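Local atomic coordinates of apical membrane antigen 1-like protein, soluble form (Toxoplasma gondii, PDB entry 3ZLE), a protein that may help the parasite invade host cells, as a sporozoite-stage member of the AMA1 family seen here through its conserved extracellular region. Residues N90-V93 with K99-P102; S142-P147 with D284-H289. All coordinates share one frame; numbering follows the deposited sequence.

Contact 1: residues N90-V93 with K99-P102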
loop_
_atom_site.group_PDB
_atom_site.type_symbol
_atom_site.label_atom_id
_atom_site.label_comp_id
_atom_site.label_asym_id
_atom_site.label_seq_id
_atom_site.Cartn_x
_atom_site.Cartn_y
_atom_site.Cartn_z
ATOM N N ASN A 90 11.354 -4.026 16.430
ATOM C CA ASN A 90 11.713 -3.417 17.694
ATOM C C ASN A 90 12.041 -4.502 18.715
ATOM O O ASN A 90 11.252 -5.391 18.919
ATOM C CB ASN A 90 10.548 -2.592 18.208
ATOM C CG ASN A 90 10.891 -1.815 19.473
ATOM O OD1 ASN A 90 11.636 -2.290 20.338
ATOM N ND2 ASN A 90 10.307 -0.634 19.608
ATOM N N PRO A 91 13.230 -4.422 19.327
ATOM C CA PRO A 91 13.711 -5.526 20.138
ATOM C C PRO A 91 13.658 -5.289 21.656
ATOM O O PRO A 91 14.191 -6.098 22.400
ATOM C CB PRO A 91 15.170 -5.681 19.684
ATOM C CG PRO A 91 15.569 -4.317 19.242
ATOM C CD PRO A 91 14.331 -3.661 18.704
ATOM N N GLN A 92 13.058 -4.184 22.099
ATOM C CA GLN A 92 12.981 -3.885 23.524
ATOM C C GLN A 92 12.184 -4.948 24.246
ATOM O O GLN A 92 11.272 -5.544 23.660
ATOM C CB GLN A 92 12.343 -2.518 23.754
ATOM C CG GLN A 92 13.219 -1.340 23.361
ATOM C CD GLN A 92 12.398 -0.067 23.165
ATOM O OE1 GLN A 92 11.897 0.520 24.131
ATOM N NE2 GLN A 92 12.212 0.331 21.909
ATOM N N VAL A 93 12.566 -5.235 25.491
ATOM C CA VAL A 93 11.716 -6.012 26.410
ATOM C C VAL A 93 11.038 -5.083 27.415
ATOM O O VAL A 93 11.571 -4.011 27.734
ATOM C CB VAL A 93 12.513 -7.081 27.174
ATOM C CG1 VAL A 93 13.077 -8.117 26.214
ATOM C CG2 VAL A 93 13.625 -6.426 27.970
ATOM N N LYS A 99 8.846 -9.556 25.513
ATOM C CA LYS A 99 9.268 -8.726 24.381
ATOM C C LYS A 99 8.201 -7.687 23.968
ATOM O O LYS A 99 7.021 -7.917 24.166
ATOM C CB LYS A 99 9.675 -9.622 23.200
ATOM C CG LYS A 99 11.113 -10.120 23.303
ATOM C CD LYS A 99 11.392 -11.221 22.296
ATOM C CE LYS A 99 11.202 -10.741 20.863
ATOM N NZ LYS A 99 12.173 -9.683 20.483
ATOM N N PHE A 100 8.624 -6.505 23.509
ATOM C CA PHE A 100 7.686 -5.529 22.924
ATOM C C PHE A 100 7.018 -6.181 21.726
ATOM O O PHE A 100 5.804 -6.045 21.525
ATOM C CB PHE A 100 8.404 -4.250 22.434
ATOM C CG PHE A 100 8.552 -3.153 23.486
ATOM C CD1 PHE A 100 8.837 -3.451 24.815
ATOM C CD2 PHE A 100 8.536 -1.811 23.111
ATOM C CE1 PHE A 100 9.027 -2.431 25.756
ATOM C CE2 PHE A 100 8.737 -0.793 24.043
ATOM C CZ PHE A 100 8.988 -1.104 25.366
ATOM N N SER A 101 7.822 -6.842 20.895
ATOM C CA SER A 101 7.401 -7.199 19.544
ATOM C C SER A 101 8.183 -8.408 18.999
ATOM O O SER A 101 9.428 -8.481 19.133
ATOM C CB SER A 101 7.543 -5.983 18.606
ATOM O OG SER A 101 7.107 -6.298 17.289
ATOM N N PRO A 102 7.485 -9.322 18.314
ATOM C CA PRO A 102 6.064 -9.318 17.941
ATOM C C PRO A 102 5.138 -9.741 19.093
ATOM O O PRO A 102 5.589 -10.318 20.074
ATOM C CB PRO A 102 5.994 -10.395 16.835
ATOM C CG PRO A 102 7.080 -11.361 17.210
ATOM C CD PRO A 102 8.209 -10.470 17.701
HETATM O O HOH W 1 10.835 -6.689 21.036
#
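N90 opens the contact with its side-chain amide, whose ND2 lies 4.1 Å from CD2 of F100; the amide and ring planes stand 32° apart. The same amide shapes its own segment: with CG anti to the backbone N (chi1 -175°), OD1 accepts a hydrogen bond from the backbone N of Q92 at 3.0 Å, an Asx turn. P91, at the bend of this turn, faces away from K99-P102. Q92 CB stands over the centre of the F100 ring, 3.6 Å from the centroid and 5° off the normal, a well-centred CH-pi contact, while the amide reaches on along the ring until OE1 is 3.4 Å from CE2 of F100. Q92 O accepts a nearly straight 2.8 Å hydrogen bond from F100 N, holding F100 by backbone as well as ring. A water accepts from S101 N and lies near N90 O and Q92 O, but its short approach to N90 leaves the full set of bonds doubtful. V93 ends the segment with CG1 resting 4.0 Å from CG of K99, whose amine forms a salt bridge with D72. Both segments belong to the long loop between strands 55-59 and 103-104 and meet at a single V93-K99 bridge; N90 pairs through its backbone with V159, S101 OG bonds to N89 and V159, and S101 and P102 pack on Y158 of strand 156-159.

Contact 2: residues S142-P147 with D284-H289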
loop_
_atom_site.group_PDB
_atom_site.type_symbol
_atom_site.label_atom_id
_atom_site.label_comp_id
_atom_site.label_asym_id
_atom_site.label_seq_id
_atom_site.Cartn_x
_atom_site.Cartn_y
_atom_site.Cartn_z
ATOM N N SER A 142 11.075 9.429 23.045
ATOM C CA SER A 142 10.765 10.320 21.912
ATOM C C SER A 142 9.247 10.292 21.680
ATOM O O SER A 142 8.584 9.381 22.166
ATOM C CB SER A 142 11.496 9.800 20.657
ATOM O OG SER A 142 10.985 10.362 19.466
ATOM N N THR A 143 8.705 11.271 20.935
ATOM C CA THR A 143 7.272 11.245 20.503
ATOM C C THR A 143 7.085 10.615 19.099
ATOM O O THR A 143 5.966 10.609 18.542
ATOM C CB THR A 143 6.655 12.668 20.462
ATOM O OG1 THR A 143 7.178 13.392 19.336
ATOM C CG2 THR A 143 6.960 13.444 21.767
ATOM N N TYR A 144 8.203 10.258 18.477
ATOM C CA TYR A 144 8.211 9.514 17.208
ATOM C C TYR A 144 7.261 8.321 17.280
ATOM O O TYR A 144 7.251 7.601 18.271
ATOM C CB TYR A 144 9.630 9.001 16.932
ATOM C CG TYR A 144 9.864 8.561 15.505
ATOM C CD1 TYR A 144 10.211 9.475 14.536
ATOM C CD2 TYR A 144 9.818 7.207 15.149
ATOM C CE1 TYR A 144 10.449 9.086 13.233
ATOM C CE2 TYR A 144 10.012 6.818 13.849
ATOM C CZ TYR A 144 10.336 7.763 12.882
ATOM O OH TYR A 144 10.573 7.386 11.561
ATOM N N LYS A 145 6.512 8.074 16.209
ATOM C CA LYS A 145 5.701 6.842 16.118
ATOM C C LYS A 145 6.273 5.808 15.139
ATOM O O LYS A 145 6.325 6.050 13.929
ATOM C CB LYS A 145 4.277 7.179 15.710
ATOM C CG LYS A 145 3.613 8.240 16.558
ATOM C CD LYS A 145 3.075 7.637 17.819
ATOM C CE LYS A 145 2.042 8.579 18.429
ATOM N NZ LYS A 145 2.026 8.371 19.890
ATOM N N TYR A 146 6.530 4.605 15.654
ATOM C CA TYR A 146 6.879 3.429 14.839
ATOM C C TYR A 146 5.772 2.985 13.882
ATOM O O TYR A 146 4.585 3.186 14.164
ATOM C CB TYR A 146 7.213 2.253 15.750
ATOM C CG TYR A 146 8.363 2.503 16.703
ATOM C CD1 TYR A 146 9.634 2.902 16.237
ATOM C CD2 TYR A 146 8.211 2.274 18.072
ATOM C CE1 TYR A 146 10.733 2.987 17.118
ATOM C CE2 TYR A 146 9.296 2.366 18.946
ATOM C CZ TYR A 146 10.542 2.744 18.485
ATOM O OH TYR A 146 11.603 2.901 19.415
ATOM N N PRO A 147 6.148 2.413 12.725
ATOM C CA PRO A 147 5.179 1.731 11.866
ATOM C C PRO A 147 4.982 0.294 12.345
ATOM O O PRO A 147 5.779 -0.201 13.143
ATOM C CB PRO A 147 5.895 1.693 10.502
ATOM C CG PRO A 147 7.344 1.613 10.863
ATOM C CD PRO A 147 7.482 2.499 12.086
ATOM N N ASP A 284 21.217 4.089 12.637
ATOM C CA ASP A 284 20.376 5.075 12.009
ATOM C C ASP A 284 19.048 4.460 11.548
ATOM O O ASP A 284 18.798 4.315 10.361
ATOM C CB ASP A 284 21.131 5.718 10.837
ATOM C CG ASP A 284 22.280 6.612 11.305
ATOM O OD1 ASP A 284 22.296 6.988 12.500
ATOM O OD2 ASP A 284 23.126 6.987 10.467
ATOM N N PHE A 285 18.187 4.153 12.515
ATOM C CA PHE A 285 16.940 3.471 12.254
ATOM C C PHE A 285 15.919 4.356 11.572
ATOM O O PHE A 285 14.963 3.859 11.032
ATOM C CB PHE A 285 16.363 2.883 13.545
ATOM C CG PHE A 285 17.192 1.765 14.137
ATOM C CD1 PHE A 285 18.325 1.287 13.480
ATOM C CD2 PHE A 285 16.881 1.245 15.381
ATOM C CE1 PHE A 285 19.120 0.317 14.057
ATOM C CE2 PHE A 285 17.643 0.229 15.937
ATOM C CZ PHE A 285 18.770 -0.237 15.274
ATOM N N TRP A 286 16.051 5.680 11.721
ATOM C CA TRP A 286 15.052 6.602 11.176
ATOM C C TRP A 286 15.700 7.594 10.206
ATOM O O TRP A 286 16.700 8.205 10.528
ATOM C CB TRP A 286 14.295 7.363 12.302
ATOM C CG TRP A 286 13.847 6.532 13.549
ATOM C CD1 TRP A 286 13.624 5.196 13.606
ATOM C CD2 TRP A 286 13.506 7.050 14.857
ATOM N NE1 TRP A 286 13.222 4.821 14.885
ATOM C CE2 TRP A 286 13.209 5.933 15.684
ATOM C CE3 TRP A 286 13.583 8.321 15.446
ATOM C CZ2 TRP A 286 12.911 6.060 17.038
ATOM C CZ3 TRP A 286 13.262 8.457 16.805
ATOM C CH2 TRP A 286 12.915 7.322 17.585
ATOM N N PRO A 287 15.074 7.813 9.039
ATOM C CA PRO A 287 15.605 8.729 8.045
ATOM C C PRO A 287 15.577 10.153 8.565
ATOM O O PRO A 287 14.537 10.610 9.047
ATOM C CB PRO A 287 14.624 8.575 6.872
ATOM C CG PRO A 287 14.089 7.190 7.029
ATOM C CD PRO A 287 13.972 6.993 8.503
ATOM N N VAL A 288 16.693 10.872 8.448
ATOM C CA VAL A 288 16.675 12.251 8.925
ATOM C C VAL A 288 15.903 13.170 7.987
ATOM O O VAL A 288 15.902 12.977 6.762
ATOM C CB VAL A 288 18.071 12.811 9.415
ATOM C CG1 VAL A 288 19.198 11.801 9.266
ATOM C CG2 VAL A 288 18.399 14.172 8.810
ATOM N N HIS A 289 15.092 14.035 8.576
ATOM C CA HIS A 289 14.227 14.912 7.809
ATOM C C HIS A 289 14.997 16.156 7.357
ATOM O O HIS A 289 15.543 16.896 8.180
ATOM C CB HIS A 289 13.000 15.328 8.620
ATOM C CG HIS A 289 12.155 16.359 7.935
ATOM N ND1 HIS A 289 11.638 16.174 6.671
ATOM C CD2 HIS A 289 11.832 17.626 8.290
ATOM C CE1 HIS A 289 10.990 17.263 6.297
ATOM N NE2 HIS A 289 11.101 18.162 7.258
#
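The Y144 and W286 rings lie face on face, their planes only 1° from parallel, in an offset stack. The phenol ring and the six-membered ring of the indole have centroids 3.9 Å apart, and CD2 of W286 sits over the middle of the tyrosine ring. The two side chains run past each other in opposite directions: Y144 CB reaches the far end of the indole, 3.7 Å from CZ3 of W286, while at the other end the phenol OH comes to 3.8 Å from CB of W286. Almost the whole length of each side chain is used in this overlap. Y144 gets there with CG anti to its own amide nitrogen (chi1 -164°), which extends the ring away from that nitrogen and along the indole. Y146 meets the indole obliquely, its CE1 3.8 Å from CZ2 of W286, and S142 approaches the same ring with OG 4.0 Å from CZ3 of W286. That OG also accepts a hydrogen bond from the backbone N of Y144 at 3.0 Å, an ST turn that helps to set the start of the tyrosine, and it has a further partner in E41. The buried polar ends are satisfied beyond the pair: Y144 OH by R44 and S163, W286 NE1 by the carbonyl of S161. Two loops meet here, one leading from helix 120-129 into strand 148-151 and the other running between helix 253-262 and strand 303-308. Strand 43-45 borders both, with Y43 edge-to-face against W286, Y144 packed on Y43 and E45, and P287 bonded through its backbone to R44.

Contact 1 is local and partly exposed: its segments are only six residues apart in one loop, and a backbone hydrogen bond and one aromatic face hold it. Contact 2 joins loops 137 residues apart and is buried, relying on stacked aromatic rings whose polar ends bond to residues elsewhere. Their centres are 16 Å apart, yet the two touch through Y146, whose CE2 lies 3.2 Å from ND2 of N90. One side chain therefore packs against the N90 amide of contact 1 and the W286 indole of contact 2. S161, touched by N90 and Y146 and bonded to W286, gives the two contacts a further shared neighbour.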